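Local coordinates for epimerase domain-containing protein (Bacillus cereus HuA2-4, PDB 6ZLK), which interconverts UDP-glucuronic acid and UDP-galacturonic acid by epimerising the sugar at C4 with the help of NAD, at residues V87-Y98 against P145-K153; T178-P186 against S298-Y309. All blocks are in the same frame, centred on the assembly; numbering follows the deposited sequence.

Contact 1. Residues V87-Y98 against P145-K153; sequences VRTSWGKDFQPY and PLSPYGVTK. With UGB ((2S,3R,4S,5R,6R)-6-[[[(2R,3S,4R,5R)-5-(2,4-dioxopyrimidin-1-yl)-3,4-dihydroxy-oxolan-2-yl]methoxy-hydroxy-phosphoryl]oxy-hydroxy-phosphoryl]oxy-3,4,5-trihydroxy-oxane-2-carboxylic acid), chain G.
The six-membered ring of W91 lies against P148. CD of the proline stands over one face, 3.6 Å from the W91 ring centroid and 12° off its normal, a CH-pi contact, while F167 of the second subunit meets W91 edge-to-face. Y98 and Y149 cross at about a right angle: the Y98 edge, at CE2, comes 3.7 Å from Y149 CD1, and S90 CB rests off-centre on a face of Y98. Y149 offers its own edge to the galacturonate, whose O4' lies near the ring plane, 3.0 Å from Y149 OH. Y149 and K153 have the YxxxK spacing of the extended short-chain dehydrogenase/reductase family. With the site's alternative occupant, UDP-glucuronic acid, Y149 OH bonds to O4'; it also bonds to a ribose hydroxyl of NAD, and K153 NZ to the other hydroxyl of that ribose. V87 CG2 touches both ring and sugar, 3.6 Å from Y149 CD2 and 3.3 Å from UGB O5', the sugar ring oxygen. The F95 ring, with CG anti to the backbone N (chi1 -176°), reaches across to helix 148-167, where its CE1 touches both P148 CB and T152 CG2. S90 OG joins loop to helix. It donates to V87 O from above the carbonyl plane and accepts a weak bond from Y149 N (3.1 Å), near the helix start. S147 caps the same helix through OG, which accepts from G150 N. R88 points away from the helix into the substrate site, where its guanidinium carries uracil C6 over one face and makes a salt bridge with E276. NH2 adds weak bonds to the diphosphate, whereas R88 NH1 meets O2A of the alpha-phosphate in plane at 2.9 Å, nearly straight at 168°.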
loop_
_atom_site.group_PDB
_atom_site.type_symbol
_atom_site.label_atom_id
_atom_site.label_comp_id
_atom_site.label_asym_id
_atom_site.label_seq_id
_atom_site.Cartn_x
_atom_site.Cartn_y
_atom_site.Cartn_z
ATOM N N VAL A 87 -13.057 -3.608 7.924
ATOM C CA VAL A 87 -13.017 -4.070 6.525
ATOM C C VAL A 87 -14.186 -3.397 5.789
ATOM O O VAL A 87 -14.045 -3.013 4.652
ATOM C CB VAL A 87 -13.065 -5.608 6.502
ATOM C CG1 VAL A 87 -13.375 -6.167 5.128
ATOM C CG2 VAL A 87 -11.787 -6.211 7.080
ATOM N N ARG A 88 -15.358 -3.325 6.414
ATOM C CA ARG A 88 -16.609 -3.142 5.643
ATOM C C ARG A 88 -16.877 -1.661 5.395
ATOM O O ARG A 88 -17.770 -1.348 4.582
ATOM C CB ARG A 88 -17.758 -3.826 6.400
ATOM C CG ARG A 88 -17.608 -5.342 6.443
ATOM C CD ARG A 88 -18.728 -6.031 7.230
ATOM N NE ARG A 88 -18.709 -5.763 8.660
ATOM C CZ ARG A 88 -17.918 -6.383 9.542
ATOM N NH1 ARG A 88 -17.968 -6.066 10.830
ATOM N NH2 ARG A 88 -17.096 -7.333 9.119
ATOM N N THR A 89 -16.220 -0.752 6.100
ATOM C CA THR A 89 -16.488 0.704 6.015
ATOM C C THR A 89 -15.313 1.446 5.380
ATOM O O THR A 89 -15.107 2.598 5.726
ATOM C CB THR A 89 -16.811 1.241 7.411
ATOM O OG1 THR A 89 -15.671 0.977 8.238
ATOM C CG2 THR A 89 -18.063 0.593 7.958
ATOM N N SER A 90 -14.567 0.815 4.454
ATOM C CA SER A 90 -13.316 1.389 3.884
ATOM C C SER A 90 -13.546 1.793 2.426
ATOM O O SER A 90 -12.536 2.110 1.736
ATOM C CB SER A 90 -12.121 0.435 4.005
ATOM O OG SER A 90 -12.316 -0.835 3.396
ATOM N N TRP A 91 -14.797 1.902 1.985
ATOM C CA TRP A 91 -15.158 2.196 0.569
ATOM C C TRP A 91 -15.427 3.674 0.366
ATOM O O TRP A 91 -15.730 4.386 1.334
ATOM C CB TRP A 91 -16.352 1.360 0.098
ATOM C CG TRP A 91 -16.143 -0.101 0.242
ATOM C CD1 TRP A 91 -16.683 -0.882 1.214
ATOM C CD2 TRP A 91 -15.381 -0.975 -0.598
ATOM N NE1 TRP A 91 -16.235 -2.159 1.077
ATOM C CE2 TRP A 91 -15.434 -2.255 -0.020
ATOM C CE3 TRP A 91 -14.631 -0.808 -1.760
ATOM C CZ2 TRP A 91 -14.847 -3.365 -0.605
ATOM C CZ3 TRP A 91 -14.012 -1.893 -2.316
ATOM C CH2 TRP A 91 -14.143 -3.169 -1.755
ATOM N N GLY A 92 -15.361 4.106 -0.887
ATOM C CA GLY A 92 -15.792 5.447 -1.333
ATOM C C GLY A 92 -15.226 6.561 -0.485
ATOM O O GLY A 92 -13.962 6.647 -0.310
ATOM N N LYS A 93 -16.112 7.436 0.012
ATOM C CA LYS A 93 -15.715 8.678 0.720
ATOM C C LYS A 93 -15.107 8.332 2.092
ATOM O O LYS A 93 -14.493 9.219 2.680
ATOM C CB LYS A 93 -16.919 9.623 0.888
ATOM C CG LYS A 93 -17.954 9.196 1.917
ATOM C CD LYS A 93 -19.107 10.199 2.087
ATOM C CE LYS A 93 -19.845 10.054 3.407
ATOM N NZ LYS A 93 -20.753 8.883 3.392
ATOM N N ASP A 94 -15.246 7.092 2.563
ATOM C CA ASP A 94 -14.745 6.636 3.880
ATOM C C ASP A 94 -13.250 6.275 3.798
ATOM O O ASP A 94 -12.609 6.052 4.856
ATOM C CB ASP A 94 -15.565 5.452 4.394
ATOM C CG ASP A 94 -17.005 5.812 4.687
ATOM O OD1 ASP A 94 -17.235 6.972 5.102
ATOM O OD2 ASP A 94 -17.856 4.940 4.483
ATOM N N PHE A 95 -12.689 6.168 2.596
ATOM C CA PHE A 95 -11.308 5.633 2.420
ATOM C C PHE A 95 -10.227 6.594 2.925
ATOM O O PHE A 95 -9.221 6.108 3.500
ATOM C CB PHE A 95 -11.064 5.336 0.936
ATOM C CG PHE A 95 -9.739 4.692 0.614
ATOM C CD1 PHE A 95 -9.367 3.496 1.233
ATOM C CD2 PHE A 95 -8.877 5.267 -0.303
ATOM C CE1 PHE A 95 -8.170 2.878 0.903
ATOM C CE2 PHE A 95 -7.687 4.644 -0.637
ATOM C CZ PHE A 95 -7.343 3.451 -0.026
ATOM N N GLN A 96 -10.379 7.905 2.714
ATOM C CA GLN A 96 -9.311 8.887 2.980
ATOM C C GLN A 96 -8.778 8.709 4.411
ATOM O O GLN A 96 -7.572 8.676 4.619
ATOM C CB GLN A 96 -9.744 10.313 2.665
ATOM C CG GLN A 96 -8.747 11.346 3.112
ATOM C CD GLN A 96 -7.496 11.322 2.285
ATOM O OE1 GLN A 96 -6.436 10.874 2.730
ATOM N NE2 GLN A 96 -7.598 11.866 1.073
ATOM N N PRO A 97 -9.596 8.592 5.481
ATOM C CA PRO A 97 -9.019 8.416 6.813
ATOM C C PRO A 97 -8.163 7.154 6.994
ATOM O O PRO A 97 -7.310 7.125 7.847
ATOM C CB PRO A 97 -10.275 8.338 7.699
ATOM C CG PRO A 97 -11.256 9.190 6.946
ATOM C CD PRO A 97 -11.068 8.725 5.521
ATOM N N TYR A 98 -8.457 6.103 6.244
ATOM C CA TYR A 98 -7.642 4.868 6.296
ATOM C C TYR A 98 -6.262 5.156 5.722
ATOM O O TYR A 98 -5.242 4.716 6.268
ATOM C CB TYR A 98 -8.232 3.724 5.488
ATOM C CG TYR A 98 -9.491 3.113 6.078
ATOM C CD1 TYR A 98 -10.698 3.775 6.016
ATOM C CD2 TYR A 98 -9.427 1.932 6.783
ATOM C CE1 TYR A 98 -11.856 3.175 6.507
ATOM C CE2 TYR A 98 -10.567 1.328 7.276
ATOM C CZ TYR A 98 -11.768 1.971 7.171
ATOM O OH TYR A 98 -12.873 1.369 7.700
ATOM N N PRO A 145 -4.824 -8.224 -0.707
ATOM C CA PRO A 145 -5.998 -7.832 0.063
ATOM C C PRO A 145 -7.282 -7.782 -0.769
ATOM O O PRO A 145 -7.246 -7.531 -1.993
ATOM C CB PRO A 145 -5.618 -6.416 0.513
ATOM C CG PRO A 145 -4.139 -6.353 0.502
ATOM C CD PRO A 145 -3.697 -7.314 -0.586
ATOM N N LEU A 146 -8.402 -8.066 -0.114
ATOM C CA LEU A 146 -9.744 -8.010 -0.722
ATOM C C LEU A 146 -10.462 -6.698 -0.391
ATOM O O LEU A 146 -11.532 -6.394 -1.018
ATOM C CB LEU A 146 -10.574 -9.163 -0.165
ATOM C CG LEU A 146 -10.727 -10.401 -1.025
ATOM C CD1 LEU A 146 -11.663 -11.367 -0.268
ATOM C CD2 LEU A 146 -11.278 -10.020 -2.413
ATOM N N SER A 147 -9.936 -5.921 0.559
ATOM C CA SER A 147 -10.566 -4.652 0.987
ATOM C C SER A 147 -9.578 -3.498 0.919
ATOM O O SER A 147 -8.380 -3.681 1.139
ATOM C CB SER A 147 -11.110 -4.739 2.415
ATOM O OG SER A 147 -10.051 -4.998 3.333
ATOM N N PRO A 148 -10.085 -2.260 0.714
ATOM C CA PRO A 148 -9.275 -1.065 0.828
ATOM C C PRO A 148 -8.587 -0.934 2.188
ATOM O O PRO A 148 -7.460 -0.573 2.255
ATOM C CB PRO A 148 -10.246 0.085 0.543
ATOM C CG PRO A 148 -11.374 -0.576 -0.253
ATOM C CD PRO A 148 -11.476 -1.952 0.337
ATOM N N TYR A 149 -9.266 -1.311 3.266
ATOM C CA TYR A 149 -8.640 -1.414 4.612
ATOM C C TYR A 149 -7.364 -2.254 4.551
ATOM O O TYR A 149 -6.302 -1.833 5.023
ATOM C CB TYR A 149 -9.642 -2.040 5.588
ATOM C CG TYR A 149 -9.036 -2.500 6.880
ATOM C CD1 TYR A 149 -8.359 -1.638 7.735
ATOM C CD2 TYR A 149 -9.096 -3.833 7.248
ATOM C CE1 TYR A 149 -7.837 -2.052 8.947
ATOM C CE2 TYR A 149 -8.515 -4.274 8.422
ATOM C CZ TYR A 149 -7.890 -3.387 9.281
ATOM O OH TYR A 149 -7.365 -3.777 10.467
ATOM N N GLY A 150 -7.472 -3.459 4.002
ATOM C CA GLY A 150 -6.378 -4.415 3.943
ATOM C C GLY A 150 -5.250 -3.829 3.136
ATOM O O GLY A 150 -4.099 -4.033 3.491
ATOM N N VAL A 151 -5.610 -3.125 2.063
ATOM C CA VAL A 151 -4.553 -2.480 1.258
ATOM C C VAL A 151 -3.760 -1.510 2.148
ATOM O O VAL A 151 -2.519 -1.464 2.083
ATOM C CB VAL A 151 -5.138 -1.765 0.037
ATOM C CG1 VAL A 151 -4.009 -1.041 -0.656
ATOM C CG2 VAL A 151 -5.835 -2.751 -0.885
ATOM N N THR A 152 -4.425 -0.631 2.875
ATOM C CA THR A 152 -3.718 0.381 3.662
ATOM C C THR A 152 -2.857 -0.253 4.764
ATOM O O THR A 152 -1.775 0.271 5.055
ATOM C CB THR A 152 -4.662 1.416 4.271
ATOM O OG1 THR A 152 -5.523 0.826 5.255
ATOM C CG2 THR A 152 -5.456 2.127 3.203
ATOM N N LYS A 153 -3.313 -1.351 5.363
ATOM C CA LYS A 153 -2.540 -2.058 6.405
ATOM C C LYS A 153 -1.311 -2.712 5.750
ATOM O O LYS A 153 -0.214 -2.623 6.326
ATOM C CB LYS A 153 -3.454 -3.046 7.125
ATOM C CG LYS A 153 -4.532 -2.352 7.971
ATOM C CD LYS A 153 -4.047 -1.578 9.133
ATOM C CE LYS A 153 -3.292 -2.459 10.122
ATOM N NZ LYS A 153 -2.942 -1.798 11.408
HETATM N N1 UGB G . -20.497 -10.154 10.481
HETATM C C2 UGB G . -21.819 -10.559 10.519
HETATM O O2 UGB G . -22.215 -11.611 10.029
HETATM N N3 UGB G . -22.652 -9.695 11.169
HETATM C C4 UGB G . -22.318 -8.491 11.754
HETATM O O4 UGB G . -23.199 -7.819 12.289
HETATM C C5 UGB G . -20.931 -8.134 11.652
HETATM C C6 UGB G . -20.090 -8.964 11.027
HETATM P PA UGB G . -15.721 -9.095 12.489
HETATM P PB UGB G . -13.520 -9.252 10.578
HETATM O "O'P" UGB G . -11.610 -4.533 11.744
HETATM O "O'Q" UGB G . -9.811 -4.818 12.781
HETATM C "C1'" UGB G . -11.232 -8.236 9.855
HETATM O O1A UGB G . -15.848 -9.871 13.752
HETATM O O1B UGB G . -14.064 -8.070 9.844
HETATM C C1D UGB G . -19.532 -11.054 9.845
HETATM C "C2'" UGB G . -9.905 -8.967 9.857
HETATM O "O2'" UGB G . -10.138 -10.358 9.629
HETATM O O2A UGB G . -16.126 -7.669 12.435
HETATM O O2B UGB G . -13.633 -10.613 10.001
HETATM C C2D UGB G . -18.551 -10.294 8.963
HETATM O O2D UGB G . -19.176 -10.071 7.714
HETATM C "C3'" UGB G . -9.231 -8.733 11.191
HETATM O "O3'" UGB G . -7.956 -9.389 11.200
HETATM O O3A UGB G . -14.195 -9.208 12.027
HETATM O O3B UGB G . -11.983 -8.921 10.856
HETATM C C3D UGB G . -17.363 -11.261 8.955
HETATM O O3D UGB G . -17.538 -12.258 7.960
HETATM C "C4'" UGB G . -9.156 -7.229 11.465
HETATM O "O4'" UGB G . -8.463 -6.545 10.415
HETATM C C4D UGB G . -17.405 -11.890 10.356
HETATM O O4D UGB G . -18.749 -11.661 10.848
HETATM C "C5'" UGB G . -10.585 -6.683 11.519
HETATM O "O5'" UGB G . -11.103 -6.856 10.198
HETATM C C5D UGB G . -16.408 -11.346 11.344
HETATM O O5D UGB G . -16.476 -9.904 11.326
HETATM C "C6'" UGB G . -10.671 -5.236 12.035
#

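Contact 2. Residues T178-P186 against S298-Y309; sequences TVYGPRQRP and SLSDGLEAEYDY. With UGA (uridine-5'-diphosphate-glucuronic acid), chain F.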
loop_
_atom_site.group_PDB
_atom_site.type_symbol
_atom_site.label_atom_id
_atom_site.label_comp_id
_atom_site.label_asym_id
_atom_site.label_seq_id
_atom_site.Cartn_x
_atom_site.Cartn_y
_atom_site.Cartn_z
ATOM N N THR A 178 -8.821 -11.687 13.685
ATOM C CA THR A 178 -10.129 -11.351 14.289
ATOM C C THR A 178 -10.083 -11.499 15.807
ATOM O O THR A 178 -10.530 -12.505 16.348
ATOM C CB THR A 178 -11.271 -12.132 13.631
ATOM O OG1 THR A 178 -11.104 -12.008 12.206
ATOM C CG2 THR A 178 -12.587 -11.527 14.083
ATOM N N VAL A 179 -9.783 -10.392 16.466
ATOM C CA VAL A 179 -9.654 -10.455 17.940
ATOM C C VAL A 179 -11.031 -10.225 18.567
ATOM O O VAL A 179 -11.793 -9.371 18.107
ATOM C CB VAL A 179 -8.605 -9.435 18.408
ATOM C CG1 VAL A 179 -8.420 -9.463 19.907
ATOM C CG2 VAL A 179 -7.294 -9.675 17.665
ATOM N N TYR A 180 -11.340 -10.955 19.642
ATOM C CA TYR A 180 -12.639 -10.774 20.311
ATOM C C TYR A 180 -12.412 -10.821 21.817
ATOM O O TYR A 180 -11.321 -11.165 22.311
ATOM C CB TYR A 180 -13.631 -11.795 19.795
ATOM C CG TYR A 180 -13.425 -13.146 20.415
ATOM C CD1 TYR A 180 -12.433 -13.998 19.975
ATOM C CD2 TYR A 180 -14.216 -13.569 21.461
ATOM C CE1 TYR A 180 -12.239 -15.245 20.564
ATOM C CE2 TYR A 180 -14.040 -14.796 22.065
ATOM C CZ TYR A 180 -13.069 -15.653 21.608
ATOM O OH TYR A 180 -12.917 -16.817 22.302
ATOM N N GLY A 181 -13.459 -10.453 22.544
ATOM C CA GLY A 181 -13.423 -10.517 24.014
ATOM C C GLY A 181 -14.033 -9.269 24.593
ATOM O O GLY A 181 -14.538 -8.397 23.875
ATOM N N PRO A 182 -13.949 -9.176 25.926
ATOM C CA PRO A 182 -14.340 -7.955 26.610
ATOM C C PRO A 182 -13.685 -6.754 25.939
ATOM O O PRO A 182 -12.490 -6.850 25.598
ATOM C CB PRO A 182 -13.842 -8.205 28.044
ATOM C CG PRO A 182 -13.863 -9.682 28.179
ATOM C CD PRO A 182 -13.349 -10.148 26.833
ATOM N N ARG A 183 -14.400 -5.647 25.794
ATOM C CA ARG A 183 -13.981 -4.329 25.219
ATOM C C ARG A 183 -13.950 -4.390 23.699
ATOM O O ARG A 183 -13.530 -3.438 23.074
ATOM C CB ARG A 183 -12.656 -3.794 25.753
ATOM C CG ARG A 183 -12.566 -3.744 27.261
ATOM C CD ARG A 183 -11.295 -2.956 27.582
ATOM N NE ARG A 183 -10.983 -3.248 28.943
ATOM C CZ ARG A 183 -9.840 -2.996 29.514
ATOM N NH1 ARG A 183 -8.852 -2.432 28.837
ATOM N NH2 ARG A 183 -9.698 -3.280 30.788
ATOM N N GLN A 184 -14.324 -5.518 23.106
ATOM C CA GLN A 184 -14.327 -5.579 21.626
ATOM C C GLN A 184 -15.084 -4.410 21.017
ATOM O O GLN A 184 -16.062 -3.942 21.559
ATOM C CB GLN A 184 -14.917 -6.876 21.135
ATOM C CG GLN A 184 -14.688 -7.113 19.675
ATOM C CD GLN A 184 -15.488 -8.242 19.082
ATOM O OE1 GLN A 184 -16.677 -8.457 19.368
ATOM N NE2 GLN A 184 -14.827 -9.026 18.253
ATOM N N ARG A 185 -14.562 -3.848 19.948
ATOM C CA ARG A 185 -15.174 -2.650 19.327
ATOM C C ARG A 185 -16.649 -2.936 19.019
ATOM O O ARG A 185 -16.996 -4.019 18.532
ATOM C CB ARG A 185 -14.441 -2.240 18.038
ATOM C CG ARG A 185 -12.927 -2.136 18.106
ATOM C CD ARG A 185 -12.476 -1.358 16.900
ATOM N NE ARG A 185 -13.019 -1.847 15.634
ATOM C CZ ARG A 185 -12.478 -2.782 14.830
ATOM N NH1 ARG A 185 -11.299 -3.325 15.079
ATOM N NH2 ARG A 185 -13.094 -3.102 13.701
ATOM N N PRO A 186 -17.551 -1.948 19.147
ATOM C CA PRO A 186 -18.968 -2.141 18.822
ATOM C C PRO A 186 -19.322 -2.416 17.351
ATOM O O PRO A 186 -20.469 -2.821 17.089
ATOM C CB PRO A 186 -19.675 -0.869 19.271
ATOM C CG PRO A 186 -18.629 0.024 19.798
ATOM C CD PRO A 186 -17.294 -0.682 19.856
ATOM N N SER A 298 -10.522 -21.209 24.852
ATOM C CA SER A 298 -11.532 -21.797 23.959
ATOM C C SER A 298 -12.572 -20.738 23.622
ATOM O O SER A 298 -12.774 -19.791 24.391
ATOM C CB SER A 298 -12.229 -22.998 24.590
ATOM O OG SER A 298 -12.983 -22.552 25.709
ATOM N N LEU A 299 -13.234 -20.922 22.512
ATOM C CA LEU A 299 -14.364 -20.052 22.146
ATOM C C LEU A 299 -15.433 -20.046 23.226
ATOM O O LEU A 299 -15.915 -18.959 23.486
ATOM C CB LEU A 299 -14.970 -20.529 20.830
ATOM C CG LEU A 299 -14.235 -20.010 19.615
ATOM C CD1 LEU A 299 -14.745 -20.736 18.369
ATOM C CD2 LEU A 299 -14.406 -18.496 19.498
ATOM N N SER A 300 -15.766 -21.175 23.850
ATOM C CA SER A 300 -16.871 -21.148 24.845
ATOM C C SER A 300 -16.440 -20.264 26.018
ATOM O O SER A 300 -17.224 -19.392 26.445
ATOM C CB SER A 300 -17.342 -22.521 25.291
ATOM O OG SER A 300 -16.275 -23.276 25.780
ATOM N N ASP A 301 -15.203 -20.391 26.480
ATOM C CA ASP A 301 -14.720 -19.549 27.601
ATOM C C ASP A 301 -14.673 -18.081 27.153
ATOM O O ASP A 301 -15.067 -17.197 27.923
ATOM C CB ASP A 301 -13.379 -20.045 28.124
ATOM C CG ASP A 301 -13.426 -21.322 28.961
ATOM O OD1 ASP A 301 -14.539 -21.737 29.376
ATOM O OD2 ASP A 301 -12.343 -21.872 29.222
ATOM N N GLY A 302 -14.158 -17.796 25.954
ATOM C CA GLY A 302 -13.994 -16.402 25.469
ATOM C C GLY A 302 -15.341 -15.737 25.214
ATOM O O GLY A 302 -15.507 -14.565 25.612
ATOM N N LEU A 303 -16.311 -16.483 24.680
ATOM C CA LEU A 303 -17.686 -15.971 24.435
ATOM C C LEU A 303 -18.435 -15.760 25.752
ATOM O O LEU A 303 -19.113 -14.757 25.853
ATOM C CB LEU A 303 -18.417 -16.969 23.562
ATOM C CG LEU A 303 -17.977 -16.956 22.100
ATOM C CD1 LEU A 303 -18.680 -18.082 21.404
ATOM C CD2 LEU A 303 -18.239 -15.601 21.430
ATOM N N GLU A 304 -18.147 -16.563 26.762
ATOM C CA GLU A 304 -18.746 -16.326 28.102
ATOM C C GLU A 304 -18.302 -14.959 28.607
ATOM O O GLU A 304 -19.121 -14.213 29.164
ATOM C CB GLU A 304 -18.357 -17.432 29.084
ATOM C CG GLU A 304 -19.120 -18.710 28.828
ATOM C CD GLU A 304 -18.524 -19.953 29.464
ATOM O OE1 GLU A 304 -19.046 -21.062 29.144
ATOM O OE2 GLU A 304 -17.544 -19.824 30.227
ATOM N N ALA A 305 -17.013 -14.655 28.464
ATOM C CA ALA A 305 -16.440 -13.402 28.953
ATOM C C ALA A 305 -17.076 -12.272 28.177
ATOM O O ALA A 305 -17.458 -11.271 28.783
ATOM C CB ALA A 305 -14.947 -13.391 28.776
ATOM N N GLU A 306 -17.066 -12.368 26.841
ATOM C CA GLU A 306 -17.610 -11.250 26.054
ATOM C C GLU A 306 -19.104 -11.097 26.353
ATOM O O GLU A 306 -19.519 -9.919 26.425
ATOM C CB GLU A 306 -17.293 -11.384 24.561
ATOM C CG GLU A 306 -17.695 -10.094 23.833
ATOM C CD GLU A 306 -17.198 -9.876 22.404
ATOM O OE1 GLU A 306 -16.353 -10.699 21.940
ATOM O OE2 GLU A 306 -17.697 -8.915 21.739
ATOM N N TYR A 307 -19.871 -12.171 26.498
ATOM C CA TYR A 307 -21.308 -12.114 26.811
ATOM C C TYR A 307 -21.458 -11.308 28.111
ATOM O O TYR A 307 -22.217 -10.350 28.135
ATOM C CB TYR A 307 -21.850 -13.536 26.875
ATOM C CG TYR A 307 -23.310 -13.535 27.196
ATOM C CD1 TYR A 307 -23.720 -13.497 28.508
ATOM C CD2 TYR A 307 -24.244 -13.441 26.186
ATOM C CE1 TYR A 307 -25.067 -13.454 28.818
ATOM C CE2 TYR A 307 -25.594 -13.394 26.480
ATOM C CZ TYR A 307 -25.999 -13.396 27.797
ATOM O OH TYR A 307 -27.331 -13.375 28.104
ATOM N N ASP A 308 -20.685 -11.655 29.136
ATOM C CA ASP A 308 -20.854 -10.962 30.454
ATOM C C ASP A 308 -20.469 -9.494 30.306
ATOM O O ASP A 308 -21.095 -8.602 30.899
ATOM C CB ASP A 308 -20.101 -11.700 31.551
ATOM C CG ASP A 308 -20.826 -12.938 32.091
ATOM O OD1 ASP A 308 -22.001 -13.119 31.784
ATOM O OD2 ASP A 308 -20.151 -13.732 32.751
ATOM N N TYR A 309 -19.430 -9.165 29.528
ATOM C CA TYR A 309 -18.976 -7.777 29.344
ATOM C C TYR A 309 -20.069 -6.969 28.644
ATOM O O TYR A 309 -20.411 -5.870 29.092
ATOM C CB TYR A 309 -17.690 -7.778 28.505
ATOM C CG TYR A 309 -17.375 -6.412 27.973
ATOM C CD1 TYR A 309 -16.783 -5.434 28.772
ATOM C CD2 TYR A 309 -17.735 -6.070 26.687
ATOM C CE1 TYR A 309 -16.549 -4.158 28.284
ATOM C CE2 TYR A 309 -17.551 -4.784 26.198
ATOM C CZ TYR A 309 -16.965 -3.834 27.003
ATOM O OH TYR A 309 -16.778 -2.596 26.461
HETATM C "C1'" UGA F . -11.685 -7.933 12.299
HETATM C "C2'" UGA F . -11.433 -6.481 12.678
HETATM O "O2'" UGA F . -12.653 -5.772 12.495
HETATM C "C3'" UGA F . -10.354 -5.838 11.839
HETATM O "O3'" UGA F . -10.034 -4.584 12.446
HETATM C "C4'" UGA F . -9.112 -6.708 11.737
HETATM O "O4'" UGA F . -8.216 -6.116 10.788
HETATM C "C5'" UGA F . -9.499 -8.127 11.290
HETATM O "O5'" UGA F . -10.474 -8.659 12.192
HETATM C "C6'" UGA F . -8.359 -9.155 11.195
HETATM O "O'P" UGA F . -7.270 -8.822 10.786
HETATM O "O'Q" UGA F . -8.576 -10.303 11.472
HETATM P PB UGA F . -13.392 -9.166 10.730
HETATM O O1B UGA F . -12.719 -10.467 10.612
HETATM O O2B UGA F . -14.215 -8.615 9.620
HETATM O O3B UGA F . -12.443 -7.930 11.107
HETATM O O3A UGA F . -14.243 -9.235 12.078
HETATM P PA UGA F . -15.772 -9.066 12.506
HETATM O O1A UGA F . -16.156 -7.671 12.272
HETATM O O2A UGA F . -15.893 -9.658 13.849
HETATM O O5D UGA F . -16.535 -9.989 11.426
HETATM C C5D UGA F . -16.368 -11.391 11.347
HETATM C C4D UGA F . -17.425 -11.933 10.431
HETATM O O4D UGA F . -18.744 -11.593 10.924
HETATM C C3D UGA F . -17.363 -11.404 8.995
HETATM O O3D UGA F . -17.398 -12.577 8.178
HETATM C C2D UGA F . -18.615 -10.537 8.840
HETATM O O2D UGA F . -19.254 -10.793 7.600
HETATM C C1D UGA F . -19.565 -11.112 9.882
HETATM N N1 UGA F . -20.509 -10.143 10.458
HETATM C C6 UGA F . -20.080 -8.981 11.037
HETATM C C2 UGA F . -21.837 -10.544 10.509
HETATM O O2 UGA F . -22.257 -11.570 9.987
HETATM N N3 UGA F . -22.652 -9.693 11.184
HETATM C C4 UGA F . -22.298 -8.509 11.788
HETATM O O4 UGA F . -23.181 -7.845 12.323
HETATM C C5 UGA F . -20.908 -8.149 11.675
HETATM O O HOH W 1 -16.773 -2.058 23.587
#
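The C-terminal helix 299-313 packs on the type II beta turn G181-Q184, just past the end of strand 171-180. Y309 presents one ring face to the turn: R183 N stands over the ring centre, 3.2 Å above the plane, and P182 CA is 3.7 Å from Y309 CG. A water links Y309 OH to Q184 O. One helical turn back, A305 CB meets P182 CG. E306 runs out fully extended, its CG turned opposite the main-chain nitrogen (chi1 -171°), bringing OE1 within 3.0 Å of G181 N, a hydrogen bond that arrives from above the carboxylate plane. The Q184 amide stands nearly perpendicular to this carboxylate (84°). Its NE2 donates to V179 O, which fixes the amide's rotation and turns OE1 toward the acid. Q184 OE1 and E306 OE2 are only 2.6 Å apart, so the acid probably carries a proton. In this Rossmann-type fold the strand passes the substrate at T178, just before its last residues V179 and Y180: T178 N holds the glucuronate carboxylate at O'Q (2.6 Å), and beyond the turn R185 gives NH2 to sugar O2' and NH1 to O3', with NH1 also paired to an NAD phosphate. Y180 places its ring edge against the helix where G302 has no side chain, its OH 3.4 Å from G302 CA, and L299 CD2 lies 3.6 Å from the same Y180 OH.

In the fold
From the N terminus, the chain first reaches the loop 87-98, whose end runs into helix 96-113. Contact 1 closes after 46 intervening residues, which include strand 120-126, and thereby ties that loop to the start of helix 148-167. This helix leads into strand 171-180, whose far end opens contact 2; another 111 residues pass before helix 299-313 returns to close it. The two contacts are thus in series, neither nested nor crossed. Their centres lie 25 Å apart and their nearest atoms about 6 Å apart. They do not touch, yet both supply residues to the NAD and UDP-sugar pockets: contact 1 also borders the second subunit, whereas contact 2 anchors the C-terminal helix within its own chain.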